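Local coordinates for 2,3-dihydroxybenzoate-AMP ligase (Mycobacterium smegmatis, PDB 5KEI), which belongs to the ANL superfamily of AMP-binding enzymes, built from a large N-terminal and a small C-terminal domain, at residues A[385-399]-A[429-442]. Residues are numbered along the deposited sequence; the frame is centred on the assembly and turned at random.
Sequences EIRIVDEVGNEVPPG and DGFYRSGDRVRRFA
The F431 ring carries R387 CD over the centre of one face, a CH-pi contact with CD 3.7 Å from the ring centroid. At its edge lies the backbone O of E385, 3.6 Å from F431 CE2. The R387 guanidinium stands at 90° to the ring and sets its own edge against F431 CD1. Its CZ is 5.0 Å from the F431 ring centroid, so any cation-pi attraction is weak at most. A bend at chi3 (62°) folds the R387 chain across the ring and brings NH1 to D429. That salt bridge is long, 3.8 Å from R387 NH1 to D429 OD2, and so is the one from R387 NE to E395 OE1. E385 OE1 comes near F431 CZ, its carboxylate steeply turned against the ring, and forms a salt bridge with R407.

The second flat group is the R440 guanidinium. I386 CD1 lies over one face, 3.3 Å from R440 NH1 and toward the rim. L450 touches both residues. Beside it, I388 CD1 meets V438 CG2 at 3.7 Å and also lies against the backbone N of R440. Further on, one water accepts from both G399 N and R440 N, and P398 CB rests on A442 CB.

Strands 385-389 and 432-440 belong to one four-stranded antiparallel sheet, with 402-407 between them. They cross at 102°. Aliphatic and aromatic carbon, the R440 guanidinium face and a water bridge join the segments. The one long ion pair between them, R387 with D429, probably adds a modest attraction.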
loop_
_atom_site.group_PDB
_atom_site.type_symbol
_atom_site.label_atom_id
_atom_site.label_comp_id
_atom_site.label_asym_id
_atom_site.label_seq_id
_atom_site.Cartn_x
_atom_site.Cartn_y
_atom_site.Cartn_z
ATOM N N GLU A 385 0.681 -18.196 1.065
ATOM C CA GLU A 385 1.685 -19.040 0.433
ATOM C C GLU A 385 2.956 -18.248 0.135
ATOM O O GLU A 385 2.935 -17.316 -0.674
ATOM C CB GLU A 385 1.137 -19.624 -0.865
ATOM C CG GLU A 385 -0.288 -20.104 -0.792
ATOM C CD GLU A 385 -0.781 -20.620 -2.132
ATOM O OE1 GLU A 385 -0.080 -21.479 -2.710
ATOM O OE2 GLU A 385 -1.851 -20.159 -2.614
ATOM N N ILE A 386 4.066 -18.599 0.771
ATOM C CA ILE A 386 5.282 -17.888 0.434
ATOM C C ILE A 386 6.291 -18.802 -0.242
ATOM O O ILE A 386 6.473 -19.960 0.132
ATOM C CB ILE A 386 5.919 -17.192 1.672
ATOM C CG1 ILE A 386 6.798 -18.135 2.492
ATOM C CG2 ILE A 386 4.843 -16.516 2.524
ATOM C CD1 ILE A 386 7.553 -17.437 3.637
ATOM N N ARG A 387 6.913 -18.264 -1.280
ATOM C CA ARG A 387 8.043 -18.904 -1.917
ATOM C C ARG A 387 9.273 -18.012 -1.752
ATOM O O ARG A 387 9.201 -16.800 -1.922
ATOM C CB ARG A 387 7.751 -19.171 -3.393
ATOM C CG ARG A 387 6.623 -20.161 -3.630
ATOM C CD ARG A 387 6.150 -20.121 -5.083
ATOM N NE ARG A 387 7.207 -20.510 -6.018
ATOM C CZ ARG A 387 7.103 -20.427 -7.341
ATOM N NH1 ARG A 387 5.985 -19.961 -7.890
ATOM N NH2 ARG A 387 8.121 -20.800 -8.110
ATOM N N ILE A 388 10.388 -18.616 -1.370
ATOM C CA ILE A 388 11.656 -17.923 -1.332
ATOM C C ILE A 388 12.525 -18.540 -2.430
ATOM O O ILE A 388 12.914 -19.712 -2.345
ATOM C CB ILE A 388 12.319 -18.032 0.051
ATOM C CG1 ILE A 388 11.350 -17.534 1.133
ATOM C CG2 ILE A 388 13.605 -17.234 0.079
ATOM C CD1 ILE A 388 11.943 -17.457 2.528
ATOM N N VAL A 389 12.794 -17.767 -3.483
ATOM C CA VAL A 389 13.413 -18.338 -4.684
ATOM C C VAL A 389 14.769 -17.724 -5.028
ATOM O O VAL A 389 15.114 -16.640 -4.566
ATOM C CB VAL A 389 12.482 -18.203 -5.934
ATOM C CG1 VAL A 389 11.112 -18.788 -5.645
ATOM C CG2 VAL A 389 12.367 -16.756 -6.381
ATOM N N ASP A 390 15.538 -18.433 -5.847
ATOM C CA ASP A 390 16.816 -17.914 -6.324
ATOM C C ASP A 390 16.661 -17.182 -7.646
ATOM O O ASP A 390 15.551 -16.987 -8.141
ATOM C CB ASP A 390 17.846 -19.039 -6.461
ATOM C CG ASP A 390 17.382 -20.160 -7.373
ATOM O OD1 ASP A 390 16.908 -19.880 -8.495
ATOM O OD2 ASP A 390 17.483 -21.336 -6.953
ATOM N N GLU A 391 17.794 -16.790 -8.215
ATOM C CA GLU A 391 17.834 -15.936 -9.397
ATOM C C GLU A 391 17.438 -16.702 -10.649
ATOM O O GLU A 391 17.045 -16.115 -11.659
ATOM C CB GLU A 391 19.226 -15.312 -9.558
ATOM C CG GLU A 391 20.402 -16.212 -9.151
ATOM C CD GLU A 391 20.589 -16.370 -7.630
ATOM O OE1 GLU A 391 20.487 -15.350 -6.907
ATOM O OE2 GLU A 391 20.862 -17.508 -7.165
ATOM N N VAL A 392 17.516 -18.022 -10.568
ATOM C CA VAL A 392 16.986 -18.865 -11.631
ATOM C C VAL A 392 15.464 -18.984 -11.521
ATOM O O VAL A 392 14.770 -19.062 -12.528
ATOM C CB VAL A 392 17.605 -20.278 -11.597
ATOM C CG1 VAL A 392 17.300 -21.008 -12.885
ATOM C CG2 VAL A 392 19.108 -20.204 -11.367
ATOM N N GLY A 393 14.951 -19.004 -10.293
ATOM C CA GLY A 393 13.525 -19.132 -10.057
ATOM C C GLY A 393 13.159 -20.364 -9.244
ATOM O O GLY A 393 11.995 -20.760 -9.190
ATOM N N ASN A 394 14.151 -20.970 -8.600
ATOM C CA ASN A 394 13.930 -22.210 -7.860
ATOM C C ASN A 394 13.770 -22.006 -6.358
ATOM O O ASN A 394 14.289 -21.048 -5.795
ATOM C CB ASN A 394 15.083 -23.174 -8.119
ATOM C CG ASN A 394 15.022 -23.792 -9.496
ATOM O OD1 ASN A 394 15.953 -23.646 -10.294
ATOM N ND2 ASN A 394 13.925 -24.497 -9.783
ATOM N N GLU A 395 13.067 -22.920 -5.704
ATOM C CA GLU A 395 12.905 -22.848 -4.262
ATOM C C GLU A 395 14.259 -23.033 -3.572
ATOM O O GLU A 395 14.905 -24.074 -3.729
ATOM C CB GLU A 395 11.903 -23.906 -3.785
ATOM C CG GLU A 395 11.245 -23.595 -2.440
ATOM C CD GLU A 395 10.246 -22.448 -2.527
ATOM O OE1 GLU A 395 9.914 -22.045 -3.666
ATOM O OE2 GLU A 395 9.795 -21.947 -1.466
ATOM N N VAL A 396 14.693 -22.019 -2.824
ATOM C CA VAL A 396 15.984 -22.085 -2.141
ATOM C C VAL A 396 15.921 -23.097 -1.007
ATOM O O VAL A 396 14.833 -23.418 -0.521
ATOM C CB VAL A 396 16.445 -20.710 -1.561
ATOM C CG1 VAL A 396 16.420 -19.629 -2.628
ATOM C CG2 VAL A 396 15.630 -20.325 -0.324
ATOM N N PRO A 397 17.089 -23.627 -0.607
ATOM C CA PRO A 397 17.155 -24.491 0.576
ATOM C C PRO A 397 16.687 -23.762 1.837
ATOM O O PRO A 397 16.996 -22.581 2.025
ATOM C CB PRO A 397 18.645 -24.852 0.667
ATOM C CG PRO A 397 19.170 -24.692 -0.729
ATOM C CD PRO A 397 18.379 -23.565 -1.322
ATOM N N PRO A 398 15.940 -24.465 2.691
ATOM C CA PRO A 398 15.443 -23.946 3.966
ATOM C C PRO A 398 16.533 -23.230 4.769
ATOM O O PRO A 398 17.535 -23.837 5.152
ATOM C CB PRO A 398 14.970 -25.206 4.687
ATOM C CG PRO A 398 14.599 -26.137 3.600
ATOM C CD PRO A 398 15.558 -25.872 2.478
ATOM N N GLY A 399 16.341 -21.937 4.997
ATOM C CA GLY A 399 17.303 -21.150 5.740
ATOM C C GLY A 399 18.157 -20.242 4.877
ATOM O O GLY A 399 18.824 -19.348 5.390
ATOM N N ASP A 429 2.129 -18.478 -12.270
ATOM C CA ASP A 429 1.175 -19.090 -11.344
ATOM C C ASP A 429 0.301 -18.063 -10.657
ATOM O O ASP A 429 -0.745 -18.405 -10.102
ATOM C CB ASP A 429 1.891 -19.897 -10.264
ATOM C CG ASP A 429 2.530 -21.145 -10.798
ATOM O OD1 ASP A 429 2.108 -21.626 -11.877
ATOM O OD2 ASP A 429 3.457 -21.649 -10.132
ATOM N N GLY A 430 0.754 -16.814 -10.655
ATOM C CA GLY A 430 0.021 -15.748 -9.999
ATOM C C GLY A 430 0.558 -15.373 -8.626
ATOM O O GLY A 430 -0.181 -14.841 -7.808
ATOM N N PHE A 431 1.832 -15.663 -8.370
ATOM C CA PHE A 431 2.512 -15.154 -7.183
ATOM C C PHE A 431 3.026 -13.739 -7.450
ATOM O O PHE A 431 3.578 -13.460 -8.521
ATOM C CB PHE A 431 3.677 -16.064 -6.772
ATOM C CG PHE A 431 3.251 -17.343 -6.077
ATOM C CD1 PHE A 431 2.764 -18.414 -6.798
ATOM C CD2 PHE A 431 3.353 -17.470 -4.696
ATOM C CE1 PHE A 431 2.386 -19.581 -6.159
ATOM C CE2 PHE A 431 2.974 -18.637 -4.052
ATOM C CZ PHE A 431 2.492 -19.686 -4.790
ATOM N N TYR A 432 2.835 -12.842 -6.487
ATOM C CA TYR A 432 3.418 -11.507 -6.578
ATOM C C TYR A 432 4.904 -11.564 -6.227
ATOM O O TYR A 432 5.263 -12.158 -5.220
ATOM C CB TYR A 432 2.686 -10.537 -5.648
ATOM C CG TYR A 432 3.413 -9.236 -5.482
ATOM C CD1 TYR A 432 3.631 -8.396 -6.574
ATOM C CD2 TYR A 432 3.884 -8.832 -4.240
ATOM C CE1 TYR A 432 4.305 -7.199 -6.430
ATOM C CE2 TYR A 432 4.562 -7.624 -4.086
ATOM C CZ TYR A 432 4.773 -6.817 -5.183
ATOM O OH TYR A 432 5.461 -5.624 -5.044
ATOM N N ARG A 433 5.765 -10.970 -7.057
ATOM C CA ARG A 433 7.203 -10.867 -6.741
ATOM C C ARG A 433 7.537 -9.576 -5.974
ATOM O O ARG A 433 7.482 -8.474 -6.516
ATOM C CB ARG A 433 8.041 -10.951 -8.015
ATOM C CG ARG A 433 8.122 -12.345 -8.623
ATOM C CD ARG A 433 9.413 -12.517 -9.442
ATOM N NE ARG A 433 9.565 -11.448 -10.427
ATOM C CZ ARG A 433 8.925 -11.419 -11.589
ATOM N NH1 ARG A 433 8.106 -12.404 -11.917
ATOM N NH2 ARG A 433 9.102 -10.408 -12.426
ATOM N N SER A 434 7.900 -9.726 -4.709
ATOM C CA SER A 434 8.020 -8.602 -3.782
ATOM C C SER A 434 9.260 -7.743 -3.980
ATOM O O SER A 434 9.274 -6.561 -3.627
ATOM C CB SER A 434 8.018 -9.123 -2.349
ATOM O OG SER A 434 9.095 -10.028 -2.167
ATOM N N GLY A 435 10.316 -8.351 -4.503
ATOM C CA GLY A 435 11.576 -7.656 -4.657
ATOM C C GLY A 435 12.347 -7.637 -3.352
ATOM O O GLY A 435 13.435 -7.068 -3.280
ATOM N N ASP A 436 11.785 -8.263 -2.317
ATOM C CA ASP A 436 12.450 -8.344 -1.005
ATOM C C ASP A 436 13.328 -9.591 -0.894
ATOM O O ASP A 436 12.933 -10.679 -1.297
ATOM C CB ASP A 436 11.418 -8.341 0.134
ATOM C CG ASP A 436 10.649 -7.033 0.226
ATOM O OD1 ASP A 436 11.279 -5.962 0.159
ATOM O OD2 ASP A 436 9.406 -7.076 0.348
ATOM N N ARG A 437 14.524 -9.421 -0.345
ATOM C CA ARG A 437 15.417 -10.537 -0.071
ATOM C C ARG A 437 15.162 -10.964 1.362
ATOM O O ARG A 437 15.262 -10.143 2.273
ATOM C CB ARG A 437 16.883 -10.131 -0.279
ATOM C CG ARG A 437 17.854 -11.288 -0.484
ATOM C CD ARG A 437 19.312 -10.817 -0.370
ATOM N NE ARG A 437 19.599 -9.590 -1.125
ATOM C CZ ARG A 437 20.358 -8.592 -0.665
ATOM N NH1 ARG A 437 20.892 -8.682 0.556
ATOM N NH2 ARG A 437 20.583 -7.505 -1.411
ATOM N N VAL A 438 14.804 -12.230 1.568
ATOM C CA VAL A 438 14.462 -12.729 2.904
ATOM C C VAL A 438 14.990 -14.148 3.123
ATOM O O VAL A 438 15.343 -14.849 2.183
ATOM C CB VAL A 438 12.911 -12.751 3.152
ATOM C CG1 VAL A 438 12.260 -11.386 2.880
ATOM C CG2 VAL A 438 12.240 -13.821 2.289
ATOM N N ARG A 439 15.031 -14.575 4.372
ATOM C CA ARG A 439 15.227 -15.988 4.661
ATOM C C ARG A 439 14.237 -16.377 5.736
ATOM O O ARG A 439 13.859 -15.543 6.563
ATOM C CB ARG A 439 16.664 -16.288 5.095
ATOM C CG ARG A 439 17.105 -15.571 6.331
ATOM C CD ARG A 439 18.591 -15.724 6.527
ATOM N NE ARG A 439 19.028 -15.098 7.768
ATOM C CZ ARG A 439 20.214 -15.309 8.331
ATOM N NH1 ARG A 439 21.085 -16.128 7.749
ATOM N NH2 ARG A 439 20.533 -14.706 9.473
ATOM N N ARG A 440 13.769 -17.620 5.673
ATOM C CA ARG A 440 12.931 -18.196 6.717
ATOM C C ARG A 440 13.782 -19.196 7.469
ATOM O O ARG A 440 14.259 -20.172 6.884
ATOM C CB ARG A 440 11.699 -18.871 6.134
ATOM C CG ARG A 440 10.880 -19.652 7.166
ATOM C CD ARG A 440 9.552 -20.135 6.577
ATOM N NE ARG A 440 9.717 -20.567 5.190
ATOM C CZ ARG A 440 8.714 -20.759 4.336
ATOM N NH1 ARG A 440 7.458 -20.564 4.729
ATOM N NH2 ARG A 440 8.969 -21.141 3.086
ATOM N N PHE A 441 14.010 -18.940 8.751
ATOM C CA PHE A 441 14.822 -19.842 9.565
ATOM C C PHE A 441 14.194 -21.240 9.599
ATOM O O PHE A 441 12.981 -21.386 9.823
ATOM C CB PHE A 441 14.987 -19.292 10.984
ATOM C CG PHE A 441 15.648 -17.942 11.043
ATOM C CD1 PHE A 441 17.028 -17.830 10.981
ATOM C CD2 PHE A 441 14.891 -16.789 11.182
ATOM C CE1 PHE A 441 17.646 -16.586 11.037
ATOM C CE2 PHE A 441 15.500 -15.541 11.239
ATOM C CZ PHE A 441 16.877 -15.436 11.166
ATOM N N ALA A 442 15.012 -22.264 9.363
ATOM C CA ALA A 442 14.511 -23.643 9.318
ATOM C C ALA A 442 14.751 -24.391 10.634
ATOM O O ALA A 442 14.181 -25.449 10.859
ATOM C CB ALA A 442 15.152 -24.403 8.154
HETATM O O HOH W 1 14.950 -19.413 3.879
#